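Local coordinates for putative uncharacterized protein lp_3323 (PDB 3DC7) that is of unknown function but belongs to the GDSL-like lipase/acylhydrolase family of the SGNH hydrolase clan, so it probably hydrolyses ester bonds, at residues V19-P24 and D82-A87; P131-S136 and P176-Y181; H43-A48 and G208-A213. All coordinates share one frame; numbering follows the deposited sequence. Where two conformers were deposited one is given.

Contact 1: V19-P24 and D82-A87; sequences VSFKRP and DADFIA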
ATOM      1  N   VAL A  19       0.719  -4.930 -19.112  1.00 38.67           N
ATOM      2  CA  VAL A  19       0.599  -6.292 -18.609  1.00 37.65           C
ATOM      3  C   VAL A  19      -0.578  -6.991 -19.285  1.00 37.04           C
ATOM      4  O   VAL A  19      -1.705  -6.477 -19.276  1.00 36.61           O
ATOM      5  CB  VAL A  19       0.488  -6.335 -17.066  1.00 37.68           C
ATOM      6  CG1 VAL A  19       0.454  -7.764 -16.567  1.00 37.64           C
ATOM      7  CG2 VAL A  19       1.665  -5.633 -16.444  1.00 37.51           C
ATOM      8  N   SER A  20      -0.288  -8.136 -19.908  1.00 36.05           N
ATOM      9  CA  SER A  20      -1.315  -9.027 -20.456  1.00 35.51           C
ATOM     10  C   SER A  20      -0.900 -10.483 -20.253  1.00 34.81           C
ATOM     11  O   SER A  20       0.279 -10.770 -20.058  1.00 34.96           O
ATOM     12  CB  SER A  20      -1.576  -8.735 -21.943  1.00 35.61           C
ATOM     13  OG  SER A  20      -0.414  -8.958 -22.725  1.00 36.74           O
ATOM     14  N   PHE A  21      -1.876 -11.390 -20.278  1.00 33.82           N
ATOM     15  CA  PHE A  21      -1.623 -12.831 -20.145  1.00 32.76           C
ATOM     16  C   PHE A  21      -2.429 -13.597 -21.196  1.00 32.58           C
ATOM     17  O   PHE A  21      -3.467 -13.117 -21.652  1.00 32.07           O
ATOM     18  CB  PHE A  21      -2.011 -13.325 -18.748  1.00 32.55           C
ATOM     19  CG  PHE A  21      -1.352 -12.575 -17.636  1.00 30.95           C
ATOM     20  CD1 PHE A  21      -0.057 -12.899 -17.235  1.00 30.03           C
ATOM     21  CD2 PHE A  21      -2.019 -11.535 -16.996  1.00 29.40           C
ATOM     22  CE1 PHE A  21       0.559 -12.204 -16.213  1.00 28.76           C
ATOM     23  CE2 PHE A  21      -1.419 -10.837 -15.969  1.00 27.54           C
ATOM     24  CZ  PHE A  21      -0.129 -11.167 -15.570  1.00 28.97           C
ATOM     25  N   LYS A  22      -1.962 -14.785 -21.566  1.00 32.29           N
ATOM     26  CA  LYS A  22      -2.615 -15.559 -22.628  1.00 32.59           C
ATOM     27  C   LYS A  22      -3.600 -16.599 -22.100  1.00 31.53           C
ATOM     28  O   LYS A  22      -4.541 -16.947 -22.790  1.00 31.60           O
ATOM     29  CB  LYS A  22      -1.572 -16.237 -23.526  1.00 33.38           C
ATOM     30  CG  LYS A  22      -0.529 -15.267 -24.118  1.00 36.28           C
ATOM     31  CD  LYS A  22       0.641 -15.993 -24.840  1.00 41.10           C
ATOM     32  CE  LYS A  22       1.429 -16.970 -23.933  1.00 43.45           C
ATOM     33  NZ  LYS A  22       1.799 -16.436 -22.580  1.00 44.22           N
ATOM     34  N   ARG A  23      -3.375 -17.090 -20.882  1.00 30.84           N
ATOM     35  CA  ARG A  23      -4.176 -18.164 -20.295  1.00 29.80           C
ATOM     36  C   ARG A  23      -4.555 -17.871 -18.843  1.00 28.82           C
ATOM     37  O   ARG A  23      -4.182 -18.631 -17.930  1.00 28.14           O
ATOM     38  CB  ARG A  23      -3.426 -19.504 -20.387  1.00 29.83           C
ATOM     39  CG  ARG A  23      -3.358 -20.094 -21.799  1.00 31.91           C
ATOM     40  CD  ARG A  23      -2.443 -21.324 -21.894  1.00 34.60           C
ATOM     41  NE  ARG A  23      -1.177 -21.176 -21.168  1.00 34.98           N
ATOM     42  CZ  ARG A  23      -0.097 -20.561 -21.642  1.00 35.68           C
ATOM     43  NH1 ARG A  23      -0.101 -20.016 -22.858  1.00 36.63           N
ATOM     44  NH2 ARG A  23       0.994 -20.486 -20.891  1.00 34.90           N
ATOM     45  N   PRO A  24      -5.305 -16.769 -18.614  1.00 28.01           N
ATOM     46  CA  PRO A  24      -5.684 -16.437 -17.235  1.00 26.81           C
ATOM     47  C   PRO A  24      -6.717 -17.408 -16.678  1.00 26.25           C
ATOM     48  O   PRO A  24      -7.508 -17.981 -17.434  1.00 26.38           O
ATOM     49  CB  PRO A  24      -6.308 -15.053 -17.367  1.00 26.52           C
ATOM     50  CG  PRO A  24      -6.844 -15.013 -18.770  1.00 27.98           C
ATOM     51  CD  PRO A  24      -5.850 -15.800 -19.584  1.00 27.92           C
ATOM     52  N   ASP A  82      -1.669 -25.383 -16.919  1.00 35.53           N
ATOM     53  CA  ASP A  82      -0.882 -24.395 -17.668  1.00 35.78           C
ATOM     54  C   ASP A  82      -1.480 -22.972 -17.645  1.00 35.02           C
ATOM     55  O   ASP A  82      -1.285 -22.182 -18.577  1.00 35.25           O
ATOM     56  CB  ASP A  82      -0.652 -24.879 -19.104  1.00 36.17           C
ATOM     57  CG  ASP A  82      -1.943 -25.053 -19.874  1.00 38.20           C
ATOM     58  OD1 ASP A  82      -2.998 -25.305 -19.242  1.00 39.80           O
ATOM     59  OD2 ASP A  82      -1.898 -24.946 -21.122  1.00 41.53           O
ATOM     60  N   ALA A  83      -2.201 -22.649 -16.575  1.00 33.88           N
ATOM     61  CA  ALA A  83      -2.623 -21.277 -16.316  1.00 32.65           C
ATOM     62  C   ALA A  83      -1.387 -20.386 -16.229  1.00 31.72           C
ATOM     63  O   ALA A  83      -0.420 -20.748 -15.563  1.00 31.12           O
ATOM     64  CB  ALA A  83      -3.401 -21.212 -15.025  1.00 32.49           C
ATOM     65  N   ASP A  84      -1.402 -19.242 -16.914  1.00 31.15           N
ATOM     66  CA  ASP A  84      -0.261 -18.319 -16.843  1.00 30.70           C
ATOM     67  C   ASP A  84      -0.510 -17.131 -15.917  1.00 29.46           C
ATOM     68  O   ASP A  84       0.388 -16.307 -15.698  1.00 29.68           O
ATOM     69  CB  ASP A  84       0.205 -17.865 -18.240  1.00 31.62           C
ATOM     70  CG  ASP A  84      -0.693 -16.819 -18.856  1.00 33.72           C
ATOM     71  OD1 ASP A  84      -1.836 -16.648 -18.390  1.00 36.98           O
ATOM     72  OD2 ASP A  84      -0.259 -16.166 -19.829  1.00 37.94           O
ATOM     73  N   PHE A  85      -1.729 -17.057 -15.381  1.00 27.62           N
ATOM     74  CA  PHE A  85      -2.133 -16.039 -14.414  1.00 26.11           C
ATOM     75  C   PHE A  85      -3.300 -16.583 -13.603  1.00 25.26           C
ATOM     76  O   PHE A  85      -4.227 -17.176 -14.161  1.00 25.67           O
ATOM     77  CB  PHE A  85      -2.546 -14.746 -15.131  1.00 25.89           C
ATOM     78  CG  PHE A  85      -3.084 -13.663 -14.208  1.00 25.84           C
ATOM     79  CD1 PHE A  85      -2.261 -13.059 -13.252  1.00 26.30           C
ATOM     80  CD2 PHE A  85      -4.405 -13.230 -14.321  1.00 25.57           C
ATOM     81  CE1 PHE A  85      -2.755 -12.049 -12.409  1.00 25.75           C
ATOM     82  CE2 PHE A  85      -4.908 -12.235 -13.492  1.00 26.03           C
ATOM     83  CZ  PHE A  85      -4.075 -11.631 -12.532  1.00 25.93           C
ATOM     84  N   ILE A  86      -3.248 -16.392 -12.293  1.00 24.05           N
ATOM     85  CA  ILE A  86      -4.346 -16.791 -11.426  1.00 23.36           C
ATOM     86  C   ILE A  86      -4.833 -15.624 -10.579  1.00 23.43           C
ATOM     87  O   ILE A  86      -4.067 -15.017  -9.829  1.00 23.48           O
ATOM     88  CB  ILE A  86      -3.979 -18.001 -10.523  1.00 23.08           C
ATOM     89  CG1 ILE A  86      -3.655 -19.223 -11.394  1.00 21.60           C
ATOM     90  CG2 ILE A  86      -5.127 -18.314  -9.545  1.00 21.99           C
ATOM     91  CD1 ILE A  86      -2.720 -20.244 -10.733  1.00 20.57           C
ATOM     92  N   ALA A  87      -6.116 -15.330 -10.710  1.00 22.87           N
ATOM     93  CA  ALA A  87      -6.775 -14.321  -9.906  1.00 23.15           C
ATOM     94  C   ALA A  87      -7.831 -14.967  -8.999  1.00 23.72           C
ATOM     95  O   ALA A  87      -8.615 -15.822  -9.439  1.00 23.97           O
ATOM     96  CB  ALA A  87      -7.405 -13.287 -10.802  1.00 22.81           C
TER
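Phe21 and Phe85 stack at the centre of a loop-to-strand contact, with a polar cluster beside them. The contact lies at the N-terminal end of two neighbouring inner strands of the parallel sheet, where the loop leading into strand 24-28 meets the start of strand 85-89. The two rings form an offset stack, with centroids 4.4 Å apart and planes at 6°. CB of Phe85 also sits over one face of the Phe21 ring, 3.7 Å from its centroid, as a CH-pi contact. CG of Phe85 is anti to its backbone N (chi1 176°), which places it against CD2 and CE2 of Phe21. CB of Pro24 meets the edge of the Phe85 ring. An alanine at Phe21 would probably leave the Phe85 ring without its stacking partner and open a gap beside Trp50.

The polar cluster centres on Asp84. Asp84 OD2 accepts a hydrogen bond from Lys22 N at 2.8 Å, on the syn side. Asp84 OD1 accepts one from Arg23 N at 3.0 Å, from above the carboxylate plane. Lys22 NZ forms a salt bridge with Asp84 OD2, its hydrogen bond weak at 3.4 Å. In return, the backbone N of Asp84 donates to Arg23 O. These bonds tie the Asp84 carboxylate to two successive amides of the loop. Arg23 bends at chi3, and its NE gives a nearly straight bond of 2.8 Å to Asp82 O, in the guanidinium plane. The Asp82 carboxylate adds only a long charge contact to Arg23; its OD1 pairs with Arg54, and Arg23 NH1 with Glu53. Phe85 bonds through its backbone to Ala25. The entry loop and start of strand 85-89 lead into adjacent strands of a parallel sheet in an alpha/beta/alpha sandwich, as in SGNH hydrolases.

Contact 2: P131-S136 and P176-Y181; sequences PKLFIS and PHLSLY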
ATOM      1  N   PRO A 131       2.278 -15.974 -11.827  1.00 26.21           N
ATOM      2  CA  PRO A 131       1.861 -14.756 -11.141  1.00 26.25           C
ATOM      3  C   PRO A 131       0.413 -14.846 -10.660  1.00 26.14           C
ATOM      4  O   PRO A 131      -0.460 -15.344 -11.383  1.00 25.84           O
ATOM      5  CB  PRO A 131       2.019 -13.661 -12.212  1.00 26.02           C
ATOM      6  CG  PRO A 131       2.031 -14.372 -13.506  1.00 26.15           C
ATOM      7  CD  PRO A 131       2.615 -15.722 -13.243  1.00 26.35           C
ATOM      8  N   LYS A 132       0.176 -14.385  -9.436  1.00 25.78           N
ATOM      9  CA  LYS A 132      -1.145 -14.474  -8.821  1.00 25.71           C
ATOM     10  C   LYS A 132      -1.487 -13.189  -8.112  1.00 25.24           C
ATOM     11  O   LYS A 132      -0.614 -12.524  -7.564  1.00 24.90           O
ATOM     12  CB  LYS A 132      -1.189 -15.578  -7.760  1.00 25.90           C
ATOM     13  CG  LYS A 132      -0.580 -16.869  -8.171  1.00 27.16           C
ATOM     14  CD  LYS A 132      -0.300 -17.735  -6.969  1.00 26.06           C
ATOM     15  CE  LYS A 132       0.456 -18.954  -7.418  1.00 24.87           C
ATOM     16  NZ  LYS A 132       1.885 -18.605  -7.611  1.00 23.54           N
ATOM     17  N   LEU A 133      -2.769 -12.857  -8.095  1.00 25.03           N
ATOM     18  CA  LEU A 133      -3.232 -11.830  -7.187  1.00 24.95           C
ATOM     19  C   LEU A 133      -4.563 -12.171  -6.517  1.00 23.86           C
ATOM     20  O   LEU A 133      -5.376 -12.934  -7.056  1.00 24.21           O
ATOM     21  CB  LEU A 133      -3.243 -10.435  -7.837  1.00 25.35           C
ATOM     22  CG  LEU A 133      -4.118  -9.976  -9.003  1.00 26.96           C
ATOM     23  CD1 LEU A 133      -5.426 -10.681  -9.060  1.00 31.16           C
ATOM     24  CD2 LEU A 133      -4.379  -8.499  -8.864  1.00 26.58           C
ATOM     25  N   PHE A 134      -4.762 -11.601  -5.333  0.50 23.40           N
ATOM     26  CA  PHE A 134      -6.003 -11.717  -4.581  0.50 22.63           C
ATOM     27  C   PHE A 134      -6.772 -10.416  -4.668  0.50 22.28           C
ATOM     28  O   PHE A 134      -6.220  -9.349  -4.399  0.50 22.15           O
ATOM     29  CB  PHE A 134      -5.710 -12.046  -3.116  0.50 22.66           C
ATOM     30  CG  PHE A 134      -5.826 -13.502  -2.792  0.50 22.35           C
ATOM     31  CD1 PHE A 134      -6.761 -13.945  -1.870  0.50 21.69           C
ATOM     32  CD2 PHE A 134      -5.011 -14.439  -3.430  0.50 22.86           C
ATOM     33  CE1 PHE A 134      -6.881 -15.297  -1.570  0.50 22.00           C
ATOM     34  CE2 PHE A 134      -5.130 -15.796  -3.142  0.50 21.70           C
ATOM     35  CZ  PHE A 134      -6.064 -16.222  -2.213  0.50 22.06           C
ATOM     36  N   ILE A 135      -8.040 -10.511  -5.057  1.00 21.93           N
ATOM     37  CA  ILE A 135      -8.907  -9.337  -5.169  1.00 21.72           C
ATOM     38  C   ILE A 135     -10.001  -9.436  -4.110  1.00 22.19           C
ATOM     39  O   ILE A 135     -10.720 -10.427  -4.060  1.00 22.43           O
ATOM     40  CB  ILE A 135      -9.539  -9.220  -6.581  1.00 20.69           C
ATOM     41  CG1 ILE A 135      -8.448  -9.237  -7.667  1.00 20.29           C
ATOM     42  CG2 ILE A 135     -10.344  -7.956  -6.675  1.00 19.50           C
ATOM     43  CD1 ILE A 135      -8.964  -9.603  -9.033  1.00 20.69           C
ATOM     44  N   SER A 136     -10.113  -8.425  -3.252  1.00 23.28           N
ATOM     45  CA  SER A 136     -11.230  -8.384  -2.295  1.00 24.17           C
ATOM     46  C   SER A 136     -12.248  -7.300  -2.666  1.00 24.54           C
ATOM     47  O   SER A 136     -11.885  -6.257  -3.214  1.00 25.27           O
ATOM     48  CB  SER A 136     -10.722  -8.198  -0.873  1.00 23.77           C
ATOM     49  OG  SER A 136     -10.039  -6.969  -0.736  1.00 25.34           O
ATOM     50  N   PRO A 176       0.409 -10.658  -3.935  1.00 23.41           N
ATOM     51  CA  PRO A 176      -0.125  -9.295  -4.011  1.00 23.34           C
ATOM     52  C   PRO A 176      -1.633  -9.238  -3.751  1.00 23.10           C
ATOM     53  O   PRO A 176      -2.374 -10.180  -4.071  1.00 23.38           O
ATOM     54  CB  PRO A 176       0.194  -8.869  -5.443  1.00 23.63           C
ATOM     55  CG  PRO A 176       1.425  -9.672  -5.793  1.00 23.96           C
ATOM     56  CD  PRO A 176       1.162 -11.019  -5.149  1.00 23.15           C
ATOM     57  N   HIS A 177      -2.073  -8.154  -3.132  1.00 22.95           N
ATOM     58  CA  HIS A 177      -3.469  -8.032  -2.757  1.00 22.90           C
ATOM     59  C   HIS A 177      -4.014  -6.730  -3.294  1.00 22.37           C
ATOM     60  O   HIS A 177      -3.562  -5.672  -2.897  1.00 22.00           O
ATOM     61  CB  HIS A 177      -3.640  -8.115  -1.227  1.00 23.14           C
ATOM     62  CG  HIS A 177      -5.018  -7.751  -0.749  1.00 24.72           C
ATOM     63  ND1 HIS A 177      -5.238  -6.967   0.363  1.00 26.09           N
ATOM     64  CD2 HIS A 177      -6.246  -8.049  -1.243  1.00 27.43           C
ATOM     65  CE1 HIS A 177      -6.538  -6.805   0.541  1.00 26.03           C
ATOM     66  NE2 HIS A 177      -7.174  -7.450  -0.422  1.00 27.08           N
ATOM     67  N   LEU A 178      -4.974  -6.826  -4.210  1.00 22.40           N
ATOM     68  CA  LEU A 178      -5.692  -5.667  -4.715  1.00 22.88           C
ATOM     69  C   LEU A 178      -7.006  -5.488  -3.948  1.00 23.13           C
ATOM     70  O   LEU A 178      -7.934  -6.297  -4.086  1.00 23.75           O
ATOM     71  CB  LEU A 178      -5.972  -5.830  -6.215  1.00 22.80           C
ATOM     72  CG  LEU A 178      -6.925  -4.846  -6.919  1.00 22.96           C
ATOM     73  CD1 LEU A 178      -6.538  -3.390  -6.706  1.00 23.43           C
ATOM     74  CD2 LEU A 178      -6.959  -5.152  -8.405  1.00 24.38           C
ATOM     75  N   SER A 179      -7.088  -4.429  -3.151  1.00 23.07           N
ATOM     76  CA  SER A 179      -8.267  -4.196  -2.329  1.00 23.24           C
ATOM     77  C   SER A 179      -9.224  -3.228  -2.997  1.00 23.42           C
ATOM     78  O   SER A 179      -9.019  -2.010  -2.919  1.00 22.50           O
ATOM     79  CB  SER A 179      -7.856  -3.646  -0.971  1.00 23.59           C
ATOM     80  OG  SER A 179      -9.006  -3.255  -0.242  1.00 25.44           O
ATOM     81  N   LEU A 180     -10.259  -3.752  -3.666  1.00 23.58           N
ATOM     82  CA  LEU A 180     -11.305  -2.875  -4.236  1.00 24.34           C
ATOM     83  C   LEU A 180     -12.042  -2.162  -3.111  1.00 24.73           C
ATOM     84  O   LEU A 180     -12.555  -1.058  -3.274  1.00 25.14           O
ATOM     85  CB  LEU A 180     -12.298  -3.655  -5.086  1.00 24.38           C
ATOM     86  CG  LEU A 180     -11.766  -4.427  -6.285  1.00 24.12           C
ATOM     87  CD1 LEU A 180     -12.925  -5.099  -6.984  1.00 22.98           C
ATOM     88  CD2 LEU A 180     -11.013  -3.496  -7.240  1.00 22.42           C
ATOM     89  N   TYR A 181     -12.084  -2.821  -1.963  1.00 25.48           N
ATOM     90  CA  TYR A 181     -12.603  -2.242  -0.735  1.00 26.49           C
ATOM     91  C   TYR A 181     -11.994  -0.846  -0.463  1.00 26.82           C
ATOM     92  O   TYR A 181     -12.741   0.124  -0.323  1.00 26.02           O
ATOM     93  CB  TYR A 181     -12.365  -3.202   0.445  1.00 26.16           C
ATOM     94  CG  TYR A 181     -13.085  -2.807   1.707  1.00 27.60           C
ATOM     95  CD1 TYR A 181     -12.502  -1.920   2.620  1.00 28.09           C
ATOM     96  CD2 TYR A 181     -14.356  -3.309   1.994  1.00 27.06           C
ATOM     97  CE1 TYR A 181     -13.176  -1.543   3.786  1.00 29.52           C
ATOM     98  CE2 TYR A 181     -15.024  -2.948   3.150  1.00 28.92           C
ATOM     99  CZ  TYR A 181     -14.432  -2.062   4.044  1.00 28.96           C
ATOM    100  OH  TYR A 181     -15.096  -1.699   5.197  1.00 29.32           O
TER
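Phe134, Ile135 and Ser136 pair in parallel with His177, Leu178 and Ser179, in regular register. The short strand axes approach to 4.7 Å at an angle of 23°. Phe134 N donates to Pro176 O at 3.1 Å, Leu178 N to Phe134 O at 2.8 Å, and Ser136 N to Leu178 O at 3.2 Å. A weak bond from Leu180 N to Ser136 O carries the pairing into the start of helix 180-183.

On one face, His177 NE2 donates to Ser136 OG at 2.9 Å, close to the imidazole plane. Ser136 OG lies between its backbone N and carbonyl carbon (chi1 62°), and this places it for His177 NE2. The same hydroxyl bonds to Glu163 OE1, so it has two polar partners. Ser179 OG reaches the other oxygen of Glu163 and also caps Arg182 N, as the N-cap of helix 180-183. The His177 side chain lies about 3 Å from a sulfate ion, probably from the crystallisation liquor.

The other face is apolar. Leu133 and Leu178 lie side by side, with CD2 of Leu133 4.1 Å from CB of Leu178. Ile135 CG2 packs on Leu180 CG at 3.8 Å. Helix 206-223 covers this face through Phe219 and Ile212. Helices 112-126 and 159-173 cover the face of Phe134 and His177, and strand 85-89 bonds to the far side of strand 132-136.

Contact 3: H43-A48 and G208-A213; sequences HDILAA and GHRVIA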
ATOM      1  N   HIS A  43     -13.425  -9.584 -16.204  1.00 27.55           N
ATOM      2  CA  HIS A  43     -12.527 -10.499 -16.897  1.00 28.62           C
ATOM      3  C   HIS A  43     -12.857 -10.621 -18.395  1.00 29.06           C
ATOM      4  O   HIS A  43     -11.992 -10.979 -19.186  1.00 29.18           O
ATOM      5  CB  HIS A  43     -12.475 -11.862 -16.208  1.00 28.50           C
ATOM      6  CG  HIS A  43     -13.809 -12.504 -16.052  1.00 30.25           C
ATOM      7  ND1 HIS A  43     -14.352 -13.328 -17.016  1.00 30.80           N
ATOM      8  CD2 HIS A  43     -14.722 -12.430 -15.053  1.00 30.97           C
ATOM      9  CE1 HIS A  43     -15.538 -13.747 -16.610  1.00 32.18           C
ATOM     10  NE2 HIS A  43     -15.788 -13.211 -15.426  1.00 32.00           N
ATOM     11  N   ASP A  44     -14.096 -10.310 -18.776  1.00 29.72           N
ATOM     12  CA  ASP A  44     -14.497 -10.313 -20.184  1.00 30.38           C
ATOM     13  C   ASP A  44     -13.866  -9.119 -20.896  1.00 30.30           C
ATOM     14  O   ASP A  44     -13.378  -9.240 -22.030  1.00 30.40           O
ATOM     15  CB  ASP A  44     -16.018 -10.265 -20.309  1.00 30.71           C
ATOM     16  CG  ASP A  44     -16.680 -11.569 -19.897  1.00 32.58           C
ATOM     17  OD1 ASP A  44     -16.106 -12.646 -20.165  1.00 35.99           O
ATOM     18  OD2 ASP A  44     -17.785 -11.528 -19.308  1.00 34.61           O
ATOM     19  N   ILE A  45     -13.863  -7.976 -20.211  1.00 30.06           N
ATOM     20  CA  ILE A  45     -13.133  -6.784 -20.665  1.00 29.58           C
ATOM     21  C   ILE A  45     -11.638  -7.076 -20.824  1.00 29.36           C
ATOM     22  O   ILE A  45     -11.071  -6.844 -21.889  1.00 29.17           O
ATOM     23  CB  ILE A  45     -13.376  -5.567 -19.730  1.00 29.39           C
ATOM     24  CG1 ILE A  45     -14.858  -5.185 -19.757  1.00 28.40           C
ATOM     25  CG2 ILE A  45     -12.503  -4.358 -20.152  1.00 29.30           C
ATOM     26  CD1 ILE A  45     -15.347  -4.474 -18.517  1.00 26.29           C
ATOM     27  N   LEU A  46     -11.009  -7.615 -19.783  1.00 29.45           N
ATOM     28  CA  LEU A  46      -9.575  -7.885 -19.829  1.00 29.90           C
ATOM     29  C   LEU A  46      -9.197  -8.973 -20.814  1.00 30.70           C
ATOM     30  O   LEU A  46      -8.186  -8.856 -21.504  1.00 30.69           O
ATOM     31  CB  LEU A  46      -9.012  -8.208 -18.440  1.00 29.69           C
ATOM     32  CG  LEU A  46      -9.125  -7.076 -17.427  1.00 29.03           C
ATOM     33  CD1 LEU A  46      -8.986  -7.636 -16.057  1.00 28.41           C
ATOM     34  CD2 LEU A  46      -8.101  -5.997 -17.683  1.00 29.59           C
ATOM     35  N   ALA A  47      -9.991 -10.040 -20.877  1.00 31.62           N
ATOM     36  CA  ALA A  47      -9.682 -11.130 -21.798  1.00 32.75           C
ATOM     37  C   ALA A  47      -9.652 -10.636 -23.250  1.00 33.35           C
ATOM     38  O   ALA A  47      -8.793 -11.058 -24.025  1.00 33.62           O
ATOM     39  CB  ALA A  47     -10.662 -12.281 -21.644  1.00 32.88           C
ATOM     40  N   ALA A  48     -10.580  -9.740 -23.591  1.00 33.82           N
ATOM     41  CA  ALA A  48     -10.643  -9.115 -24.916  1.00 34.86           C
ATOM     42  C   ALA A  48      -9.438  -8.209 -25.193  1.00 35.50           C
ATOM     43  O   ALA A  48      -8.809  -8.321 -26.248  1.00 36.17           O
ATOM     44  CB  ALA A  48     -11.947  -8.345 -25.082  1.00 34.67           C
ATOM     45  N   GLY A 208     -19.890  -0.832 -13.101  1.00 21.77           N
ATOM     46  CA  GLY A 208     -19.036  -1.215 -11.971  1.00 21.10           C
ATOM     47  C   GLY A 208     -17.938  -2.141 -12.432  1.00 21.36           C
ATOM     48  O   GLY A 208     -16.794  -2.032 -11.988  1.00 21.64           O
ATOM     49  N   HIS A 209     -18.285  -3.039 -13.347  1.00 20.83           N
ATOM     50  CA  HIS A 209     -17.315  -3.930 -13.953  1.00 20.56           C
ATOM     51  C   HIS A 209     -16.267  -3.224 -14.801  1.00 20.48           C
ATOM     52  O   HIS A 209     -15.115  -3.641 -14.795  1.00 19.56           O
ATOM     53  CB  HIS A 209     -17.997  -5.048 -14.732  1.00 20.59           C
ATOM     54  CG  HIS A 209     -18.505  -6.149 -13.855  1.00 21.67           C
ATOM     55  ND1 HIS A 209     -17.707  -7.190 -13.438  1.00 21.01           N
ATOM     56  CD2 HIS A 209     -19.720  -6.352 -13.291  1.00 21.96           C
ATOM     57  CE1 HIS A 209     -18.412  -8.003 -12.672  1.00 22.66           C
ATOM     58  NE2 HIS A 209     -19.637  -7.518 -12.566  1.00 24.04           N
ATOM     59  N   ARG A 210     -16.642  -2.166 -15.516  1.00 20.79           N
ATOM     60  CA  ARG A 210     -15.680  -1.383 -16.289  0.50 21.12           C
ATOM     61  C   ARG A 210     -14.652  -0.752 -15.351  1.00 21.66           C
ATOM     62  O   ARG A 210     -13.447  -0.729 -15.640  1.00 22.39           O
ATOM     63  CB  ARG A 210     -16.397  -0.314 -17.114  0.50 20.53           C
ATOM     64  CG  ARG A 210     -17.121  -0.877 -18.323  0.50 19.64           C
ATOM     65  CD  ARG A 210     -17.499   0.208 -19.316  0.50 19.59           C
ATOM     66  NE  ARG A 210     -18.545   1.100 -18.823  0.50 18.55           N
ATOM     67  CZ  ARG A 210     -19.844   0.811 -18.813  0.50 19.30           C
ATOM     68  NH1 ARG A 210     -20.280  -0.364 -19.254  0.50 18.67           N
ATOM     69  NH2 ARG A 210     -20.712   1.700 -18.352  0.50 19.90           N
ATOM     70  N   VAL A 211     -15.148  -0.242 -14.224  1.00 21.74           N
ATOM     71  CA  VAL A 211     -14.286   0.343 -13.182  1.00 22.06           C
ATOM     72  C   VAL A 211     -13.306  -0.715 -12.673  1.00 22.07           C
ATOM     73  O   VAL A 211     -12.099  -0.472 -12.618  1.00 22.00           O
ATOM     74  CB  VAL A 211     -15.102   0.942 -11.999  1.00 22.01           C
ATOM     75  CG1 VAL A 211     -14.201   1.264 -10.810  1.00 23.84           C
ATOM     76  CG2 VAL A 211     -15.850   2.197 -12.432  1.00 22.69           C
ATOM     77  N   ILE A 212     -13.829  -1.889 -12.323  1.00 21.49           N
ATOM     78  CA  ILE A 212     -13.011  -2.972 -11.778  1.00 21.10           C
ATOM     79  C   ILE A 212     -11.898  -3.399 -12.735  1.00 21.13           C
ATOM     80  O   ILE A 212     -10.764  -3.611 -12.312  1.00 21.45           O
ATOM     81  CB  ILE A 212     -13.891  -4.182 -11.360  1.00 20.87           C
ATOM     82  CG1 ILE A 212     -14.701  -3.819 -10.115  1.00 19.84           C
ATOM     83  CG2 ILE A 212     -13.027  -5.421 -11.097  1.00 20.02           C
ATOM     84  CD1 ILE A 212     -15.837  -4.769  -9.823  1.00 20.59           C
ATOM     85  N   ALA A 213     -12.228  -3.501 -14.021  1.00 21.39           N
ATOM     86  CA  ALA A 213     -11.268  -3.807 -15.080  1.00 21.51           C
ATOM     87  C   ALA A 213     -10.141  -2.786 -15.147  1.00 22.11           C
ATOM     88  O   ALA A 213      -8.967  -3.151 -15.257  1.00 22.68           O
ATOM     89  CB  ALA A 213     -11.980  -3.902 -16.421  1.00 20.88           C
TER
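Ile45 reaches Ala213 and the backbone of the facing helix with two branches set by one torsion. Its CG1 is anti to the carbonyl carbon (chi1 -63°), and this turns CG2 anti to the backbone N. With chi2 at 155°, CD1 extends to the opposite helix. There Ile45 CD1 touches the carbonyl O of His209 and the CA of Arg210, each at 3.8 Å. Ile45 CG2 meets Ala213 CB, also at 3.8 Å. CB of Ile45 lies close to the same methyl. One isoleucine thus spans a full turn of the other helix, from His209 to Ala213.

Leu46 approaches the end of the 208-213 segment. Leu46 CD2 lies 3.8 Å from the carbonyl O of Ala213, and Leu46 CG is 4.4 Å from the Ala213 CB. The small Ala213 side chain therefore meets both Ile45 and Leu46. Arg210 contributes the aliphatic part of its chain, with Arg210 CG 4.0 Å from Ile45 CD1. No hydrogen bond crosses between the two segments. The contact is apolar packing.

The segment axes come within 9.1 Å and cross at -50°. The nearest CA atoms belong to Leu46 and Ala213. Leu46 also packs on Leu216 and Gln217, further along helix 206-223. The His209 ring meets that of His41, just before helix 42-50, edge-to-face. The His43 ring meets that of Trp26 of strand 24-28, and His43 NE2 bonds to Thr32 O. The contact lays helix 42-50 against helix 206-223.

How the contacts relate
Contacts 1 and 2 meet inside the sheet, where strands 85-89 and 132-136 are neighbours. Ile86 O lies 3.1 Å from Leu133 N and Ile86 N 3.1 Å from Pro131 O, both probable hydrogen bonds. Contact 3 reaches contact 2 through Leu180 CD1, 3.8 Å from Ile212 CG1. Contacts 1 and 3 do not touch; their nearest atoms are about 6 Å apart. Helix 206-223 links all three, since it also packs on Phe85 through Leu220. The three centres lie about 15 Å from one another. Of the bound ions, the sulfate, probably from the crystallisation liquor, lies at His177 in contact 2, and the sodium ion is about 8 Å from the Ser179 side chain.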